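PDB 7A9X: protein RMD9, mitochondrial, which binds a dodecameric RNA motif in the 3'-UTRs of yeast mitochondrial mRNAs and takes part in the processing or stability of these messages. Local coordinates for residues A[376-387]-A[413-422]. Residues are numbered along the deposited sequence; the frame is centred on the assembly and turned at random.
Sequences INDNINGFRKLQ and IWHERSIIDF
The indole of Trp-414 carries Asn-379 CB over one face, 3.6 Å from the centroid of its five-membered ring in a CH-pi contact, while Ile-376 O lies at its edge, near the ring plane. Farther along, Phe-383 and Phe-422 form a T-shaped pair with planes at 80°: the edge of Phe-383 is directed at the face of Phe-422, its CE1 standing 3.6 Å above that ring's plane. These contacts join what are probably successive pentatricopeptide repeats of the alpha-solenoid, PPR6 and PPR7, through helices 379-396 and 417-429 and the turn before the latter; the segments 379-387 and 417-422 run nearly parallel (12°) with axes 12.3 Å apart. At this spacing large side chains, chiefly Trp-414 and the two phenylalanines, do most of the bridging. With CG anti to its carbonyl carbon (chi1 -76°), Trp-414 reaches from the turn before helix 417-429 toward the start of helix 379-396, where Gly-382, having no side chain, lets CH2 lie against its backbone carbon. Leu-386 CD1 approaches Trp-414 CH2 obliquely, at 3.7 Å, and also touches Ile-419, which packs against Phe-383. The indole NE1 is hydrogen-bonded to the carbonyl of Tyr-375, and Phe-372 of helix 357-374 adds a further edge-to-face ring contact. Replacing Trp-414 with an alanine would probably open a gap beneath Asn-379 and beside Leu-386, and leave the Tyr-375 carbonyl without this donor. Asp-378 caps helix 379-396, accepting from the backbone N of Asn-381 and, through the syn lone pair of OD2, from its side-chain amide. Beside the indole, Asn-379 ND2 points at Glu-416 OE1, modelled too close for the geometry of a hydrogen bond to be trusted, with the amide and carboxylate planes steeply turned against each other.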
ATOM      1  N   ILE A 376      -7.402  12.597  21.620  1.00 71.92           N
ATOM      2  CA  ILE A 376      -7.771  11.333  22.257  1.00 73.27           C
ATOM      3  C   ILE A 376      -8.615  11.571  23.503  1.00 77.05           C
ATOM      4  O   ILE A 376      -9.505  10.772  23.822  1.00 75.16           O
ATOM      5  CB  ILE A 376      -6.500  10.515  22.575  1.00 75.84           C
ATOM      6  CG1 ILE A 376      -6.858   9.169  23.207  1.00 71.45           C
ATOM      7  CG2 ILE A 376      -5.557  11.299  23.484  1.00 72.25           C
ATOM      8  CD1 ILE A 376      -5.667   8.291  23.491  1.00 72.13           C
ATOM      9  N   ASN A 377      -8.373  12.672  24.215  1.00 79.00           N
ATOM     10  CA  ASN A 377      -9.079  12.975  25.453  1.00 75.04           C
ATOM     11  C   ASN A 377      -9.895  14.259  25.337  1.00 75.22           C
ATOM     12  O   ASN A 377     -10.092  14.966  26.327  1.00 92.61           O
ATOM     13  CB  ASN A 377      -8.098  13.070  26.620  1.00 77.06           C
ATOM     14  CG  ASN A 377      -7.376  11.761  26.883  1.00 85.49           C
ATOM     15  OD1 ASN A 377      -7.987  10.691  26.871  1.00 91.53           O
ATOM     16  ND2 ASN A 377      -6.068  11.837  27.112  1.00 82.99           N
ATOM     17  N   ASP A 378     -10.387  14.568  24.135  1.00 73.61           N
ATOM     18  CA  ASP A 378     -11.116  15.822  23.926  1.00 73.95           C
ATOM     19  C   ASP A 378     -12.009  15.667  22.686  1.00 78.66           C
ATOM     20  O   ASP A 378     -11.628  16.066  21.588  1.00 77.72           O
ATOM     21  CB  ASP A 378     -10.166  16.993  23.775  1.00 74.43           C
ATOM     22  CG  ASP A 378     -10.882  18.333  23.782  1.00 78.81           C
ATOM     23  OD1 ASP A 378     -12.129  18.352  23.853  1.00 75.57           O
ATOM     24  OD2 ASP A 378     -10.188  19.370  23.718  1.00 76.18           O
ATOM     25  N   ASN A 379     -13.200  15.101  22.895  1.00 78.57           N
ATOM     26  CA  ASN A 379     -14.182  15.001  21.823  1.00 81.47           C
ATOM     27  C   ASN A 379     -14.981  16.283  21.630  1.00 80.23           C
ATOM     28  O   ASN A 379     -15.728  16.384  20.652  1.00 81.02           O
ATOM     29  CB  ASN A 379     -15.143  13.839  22.089  1.00 83.67           C
ATOM     30  CG  ASN A 379     -15.934  14.018  23.371  1.00 82.79           C
ATOM     31  OD1 ASN A 379     -15.394  14.435  24.394  1.00 81.96           O
ATOM     32  ND2 ASN A 379     -17.225  13.706  23.317  1.00 83.08           N
ATOM     33  N   ILE A 380     -14.843  17.258  22.528  1.00 78.09           N
ATOM     34  CA  ILE A 380     -15.599  18.503  22.407  1.00 74.82           C
ATOM     35  C   ILE A 380     -14.916  19.457  21.436  1.00 77.72           C
ATOM     36  O   ILE A 380     -15.520  19.917  20.461  1.00 78.30           O
ATOM     37  CB  ILE A 380     -15.793  19.149  23.790  1.00 79.60           C
ATOM     38  CG1 ILE A 380     -16.669  18.252  24.669  1.00 77.48           C
ATOM     39  CG2 ILE A 380     -16.400  20.531  23.641  1.00 78.06           C
ATOM     40  CD1 ILE A 380     -16.877  18.775  26.070  1.00 87.69           C
ATOM     41  N   ASN A 381     -13.645  19.776  21.692  1.00 77.16           N
ATOM     42  CA  ASN A 381     -12.886  20.560  20.725  1.00 75.57           C
ATOM     43  C   ASN A 381     -12.589  19.751  19.469  1.00 73.24           C
ATOM     44  O   ASN A 381     -12.443  20.326  18.384  1.00 78.12           O
ATOM     45  CB  ASN A 381     -11.586  21.071  21.351  1.00 75.06           C
ATOM     46  CG  ASN A 381     -11.824  22.137  22.406  1.00 78.89           C
ATOM     47  OD1 ASN A 381     -12.125  23.287  22.085  1.00 80.04           O
ATOM     48  ND2 ASN A 381     -11.676  21.764  23.673  1.00 78.47           N
ATOM     49  N   GLY A 382     -12.500  18.426  19.596  1.00 71.01           N
ATOM     50  CA  GLY A 382     -12.290  17.594  18.423  1.00 69.27           C
ATOM     51  C   GLY A 382     -13.463  17.629  17.463  1.00 68.90           C
ATOM     52  O   GLY A 382     -13.277  17.697  16.245  1.00 68.83           O
ATOM     53  N   PHE A 383     -14.690  17.591  17.996  1.00 75.65           N
ATOM     54  CA  PHE A 383     -15.869  17.600  17.136  1.00 74.43           C
ATOM     55  C   PHE A 383     -16.005  18.924  16.395  1.00 78.19           C
ATOM     56  O   PHE A 383     -16.402  18.948  15.225  1.00 79.26           O
ATOM     57  CB  PHE A 383     -17.126  17.311  17.957  1.00 76.87           C
ATOM     58  CG  PHE A 383     -18.392  17.278  17.144  1.00 85.64           C
ATOM     59  CD1 PHE A 383     -18.558  16.348  16.127  1.00 90.18           C
ATOM     60  CD2 PHE A 383     -19.423  18.166  17.407  1.00 90.75           C
ATOM     61  CE1 PHE A 383     -19.725  16.314  15.380  1.00 93.06           C
ATOM     62  CE2 PHE A 383     -20.591  18.135  16.667  1.00 98.41           C
ATOM     63  CZ  PHE A 383     -20.743  17.209  15.652  1.00 98.42           C
ATOM     64  N   ARG A 384     -15.682  20.035  17.061  1.00 76.50           N
ATOM     65  CA  ARG A 384     -15.671  21.318  16.369  1.00 78.99           C
ATOM     66  C   ARG A 384     -14.583  21.353  15.301  1.00 73.45           C
ATOM     67  O   ARG A 384     -14.791  21.896  14.210  1.00 74.54           O
ATOM     68  CB  ARG A 384     -15.495  22.458  17.375  1.00 74.32           C
ATOM     69  CG  ARG A 384     -15.055  23.778  16.761  1.00 80.12           C
ATOM     70  CD  ARG A 384     -15.354  24.964  17.672  1.00 82.85           C
ATOM     71  NE  ARG A 384     -15.120  24.672  19.083  1.00 82.17           N
ATOM     72  CZ  ARG A 384     -13.931  24.719  19.674  1.00 84.34           C
ATOM     73  NH1 ARG A 384     -13.823  24.440  20.965  1.00 79.06           N
ATOM     74  NH2 ARG A 384     -12.851  25.036  18.975  1.00 88.96           N
ATOM     75  N   LYS A 385     -13.422  20.759  15.589  1.00 70.87           N
ATOM     76  CA  LYS A 385     -12.354  20.720  14.594  1.00 69.48           C
ATOM     77  C   LYS A 385     -12.719  19.823  13.418  1.00 73.23           C
ATOM     78  O   LYS A 385     -12.350  20.122  12.277  1.00 74.47           O
ATOM     79  CB  LYS A 385     -11.048  20.253  15.238  1.00 68.96           C
ATOM     80  CG  LYS A 385      -9.804  20.530  14.405  1.00 77.95           C
ATOM     81  CD  LYS A 385      -9.499  22.020  14.333  1.00 87.25           C
ATOM     82  CE  LYS A 385      -8.214  22.288  13.560  1.00 98.32           C
ATOM     83  NZ  LYS A 385      -7.840  23.732  13.576  1.00104.83           N
ATOM     84  N   LEU A 386     -13.440  18.727  13.672  1.00 71.63           N
ATOM     85  CA  LEU A 386     -13.891  17.866  12.580  1.00 74.77           C
ATOM     86  C   LEU A 386     -14.818  18.613  11.633  1.00 77.31           C
ATOM     87  O   LEU A 386     -14.728  18.453  10.409  1.00 77.19           O
ATOM     88  CB  LEU A 386     -14.590  16.625  13.135  1.00 68.72           C
ATOM     89  CG  LEU A 386     -13.713  15.511  13.707  1.00 66.56           C
ATOM     90  CD1 LEU A 386     -14.578  14.430  14.329  1.00 67.44           C
ATOM     91  CD2 LEU A 386     -12.819  14.927  12.625  1.00 71.22           C
ATOM     92  N   GLN A 387     -15.723  19.432  12.179  1.00 77.75           N
ATOM     93  CA  GLN A 387     -16.628  20.204  11.334  1.00 77.47           C
ATOM     94  C   GLN A 387     -15.858  21.165  10.439  1.00 70.51           C
ATOM     95  O   GLN A 387     -16.208  21.351   9.268  1.00 84.60           O
ATOM     96  CB  GLN A 387     -17.634  20.963  12.198  1.00 80.04           C
ATOM     97  CG  GLN A 387     -18.601  20.068  12.953  1.00 89.07           C
ATOM     98  CD  GLN A 387     -19.492  20.848  13.899  1.00100.32           C
ATOM     99  OE1 GLN A 387     -19.160  21.961  14.307  1.00102.18           O
ATOM    100  NE2 GLN A 387     -20.634  20.267  14.248  1.00104.14           N
ATOM    101  N   ILE A 413     -12.063   5.723  19.500  1.00 67.37           N
ATOM    102  CA  ILE A 413     -11.369   6.080  20.733  1.00 78.54           C
ATOM    103  C   ILE A 413     -12.248   6.955  21.617  1.00 76.85           C
ATOM    104  O   ILE A 413     -12.156   6.900  22.850  1.00 79.85           O
ATOM    105  CB  ILE A 413     -10.027   6.764  20.395  1.00 92.83           C
ATOM    106  CG1 ILE A 413      -8.986   5.726  19.972  1.00106.44           C
ATOM    107  CG2 ILE A 413      -9.507   7.575  21.565  1.00101.45           C
ATOM    108  CD1 ILE A 413      -7.571   6.275  19.906  1.00115.84           C
ATOM    109  N   TRP A 414     -13.129   7.757  21.013  1.00 73.82           N
ATOM    110  CA  TRP A 414     -13.993   8.624  21.806  1.00 76.69           C
ATOM    111  C   TRP A 414     -15.064   7.834  22.550  1.00 77.93           C
ATOM    112  O   TRP A 414     -15.517   8.269  23.615  1.00 74.07           O
ATOM    113  CB  TRP A 414     -14.631   9.687  20.914  1.00 76.43           C
ATOM    114  CG  TRP A 414     -13.682  10.783  20.552  1.00 73.22           C
ATOM    115  CD1 TRP A 414     -12.449  11.005  21.093  1.00 69.32           C
ATOM    116  CD2 TRP A 414     -13.878  11.803  19.566  1.00 74.16           C
ATOM    117  NE1 TRP A 414     -11.866  12.103  20.510  1.00 68.73           N
ATOM    118  CE2 TRP A 414     -12.723  12.612  19.568  1.00 73.70           C
ATOM    119  CE3 TRP A 414     -14.917  12.113  18.683  1.00 70.06           C
ATOM    120  CZ2 TRP A 414     -12.578  13.710  18.720  1.00 70.31           C
ATOM    121  CZ3 TRP A 414     -14.772  13.204  17.843  1.00 69.90           C
ATOM    122  CH2 TRP A 414     -13.610  13.988  17.868  1.00 72.68           C
ATOM    123  N   HIS A 415     -15.474   6.683  22.013  1.00 79.17           N
ATOM    124  CA  HIS A 415     -16.472   5.818  22.649  1.00 79.72           C
ATOM    125  C   HIS A 415     -17.780   6.568  22.904  1.00 84.76           C
ATOM    126  O   HIS A 415     -18.335   6.534  24.004  1.00 92.01           O
ATOM    127  CB  HIS A 415     -15.935   5.217  23.953  1.00 76.34           C
ATOM    128  CG  HIS A 415     -14.735   4.340  23.774  1.00 77.50           C
ATOM    129  ND1 HIS A 415     -14.789   3.125  23.122  1.00 80.46           N
ATOM    130  CD2 HIS A 415     -13.452   4.492  24.181  1.00 73.79           C
ATOM    131  CE1 HIS A 415     -13.588   2.573  23.126  1.00 77.67           C
ATOM    132  NE2 HIS A 415     -12.759   3.381  23.762  1.00 76.58           N
ATOM    133  N   GLU A 416     -18.278   7.255  21.878  1.00 86.79           N
ATOM    134  CA  GLU A 416     -19.526   7.998  21.988  1.00 96.86           C
ATOM    135  C   GLU A 416     -20.409   7.716  20.780  1.00 93.71           C
ATOM    136  O   GLU A 416     -19.916   7.560  19.659  1.00 93.09           O
ATOM    137  CB  GLU A 416     -19.277   9.510  22.129  1.00107.62           C
ATOM    138  CG  GLU A 416     -18.638  10.178  20.923  1.00116.37           C
ATOM    139  CD  GLU A 416     -18.554  11.685  21.079  1.00129.19           C
ATOM    140  OE1 GLU A 416     -18.730  12.177  22.213  1.00134.01           O
ATOM    141  OE2 GLU A 416     -18.318  12.380  20.068  1.00132.40           O
ATOM    142  N   ARG A 417     -21.720   7.651  21.021  1.00 98.95           N
ATOM    143  CA  ARG A 417     -22.669   7.297  19.972  1.00102.83           C
ATOM    144  C   ARG A 417     -22.981   8.473  19.057  1.00 98.12           C
ATOM    145  O   ARG A 417     -23.321   8.268  17.886  1.00 99.79           O
ATOM    146  CB  ARG A 417     -23.959   6.764  20.602  1.00112.97           C
ATOM    147  CG  ARG A 417     -24.996   6.260  19.612  1.00122.06           C
ATOM    148  CD  ARG A 417     -26.241   5.775  20.333  1.00132.55           C
ATOM    149  NE  ARG A 417     -27.193   5.131  19.432  1.00143.47           N
ATOM    150  CZ  ARG A 417     -28.236   5.744  18.882  1.00152.60           C
ATOM    151  NH1 ARG A 417     -28.467   7.024  19.139  1.00154.87           N
ATOM    152  NH2 ARG A 417     -29.051   5.076  18.077  1.00156.82           N
ATOM    153  N   SER A 418     -22.868   9.700  19.572  1.00 91.64           N
ATOM    154  CA  SER A 418     -23.206  10.879  18.780  1.00 89.94           C
ATOM    155  C   SER A 418     -22.346  10.975  17.526  1.00 86.25           C
ATOM    156  O   SER A 418     -22.838  11.350  16.457  1.00 87.98           O
ATOM    157  CB  SER A 418     -23.039  12.139  19.628  1.00 92.09           C
ATOM    158  OG  SER A 418     -21.677  12.326  19.973  1.00 93.47           O
ATOM    159  N   ILE A 419     -21.056  10.647  17.637  1.00 80.03           N
ATOM    160  CA  ILE A 419     -20.181  10.735  16.476  1.00 78.53           C
ATOM    161  C   ILE A 419     -20.496   9.639  15.465  1.00 81.32           C
ATOM    162  O   ILE A 419     -20.251   9.813  14.264  1.00 79.26           O
ATOM    163  CB  ILE A 419     -18.704  10.697  16.917  1.00 75.12           C
ATOM    164  CG1 ILE A 419     -17.802  11.240  15.807  1.00 77.06           C
ATOM    165  CG2 ILE A 419     -18.285   9.288  17.326  1.00 71.55           C
ATOM    166  CD1 ILE A 419     -18.050  12.697  15.488  1.00 81.61           C
ATOM    167  N   ILE A 420     -21.058   8.516  15.916  1.00 79.40           N
ATOM    168  CA  ILE A 420     -21.451   7.457  14.992  1.00 84.30           C
ATOM    169  C   ILE A 420     -22.656   7.895  14.171  1.00 86.77           C
ATOM    170  O   ILE A 420     -22.677   7.759  12.941  1.00 85.12           O
ATOM    171  CB  ILE A 420     -21.735   6.154  15.762  1.00 89.16           C
ATOM    172  CG1 ILE A 420     -20.527   5.769  16.617  1.00 88.09           C
ATOM    173  CG2 ILE A 420     -22.098   5.029  14.804  1.00 87.32           C
ATOM    174  CD1 ILE A 420     -20.749   4.525  17.458  1.00 85.81           C
ATOM    175  N   ASP A 421     -23.682   8.429  14.841  1.00 88.26           N
ATOM    176  CA  ASP A 421     -24.854   8.931  14.137  1.00 91.89           C
ATOM    177  C   ASP A 421     -24.529  10.155  13.293  1.00 86.89           C
ATOM    178  O   ASP A 421     -25.195  10.392  12.279  1.00 88.48           O
ATOM    179  CB  ASP A 421     -25.967   9.258  15.137  1.00100.26           C
ATOM    180  CG  ASP A 421     -26.373   8.060  15.973  1.00110.43           C
ATOM    181  OD1 ASP A 421     -26.300   6.925  15.464  1.00111.26           O
ATOM    182  OD2 ASP A 421     -26.754   8.253  17.144  1.00114.97           O
ATOM    183  N   PHE A 422     -23.519  10.933  13.685  1.00 81.47           N
ATOM    184  CA  PHE A 422     -23.122  12.090  12.894  1.00 85.11           C
ATOM    185  C   PHE A 422     -22.520  11.660  11.561  1.00 94.82           C
ATOM    186  O   PHE A 422     -22.874  12.202  10.508  1.00100.21           O
ATOM    187  CB  PHE A 422     -22.142  12.952  13.692  1.00 83.67           C
ATOM    188  CG  PHE A 422     -21.580  14.116  12.922  1.00 82.51           C
ATOM    189  CD1 PHE A 422     -22.341  15.254  12.699  1.00 79.23           C
ATOM    190  CD2 PHE A 422     -20.285  14.075  12.431  1.00 78.41           C
ATOM    191  CE1 PHE A 422     -21.822  16.331  11.991  1.00 78.93           C
ATOM    192  CE2 PHE A 422     -19.756  15.144  11.725  1.00 73.41           C
ATOM    193  CZ  PHE A 422     -20.522  16.274  11.503  1.00 75.98           C
TER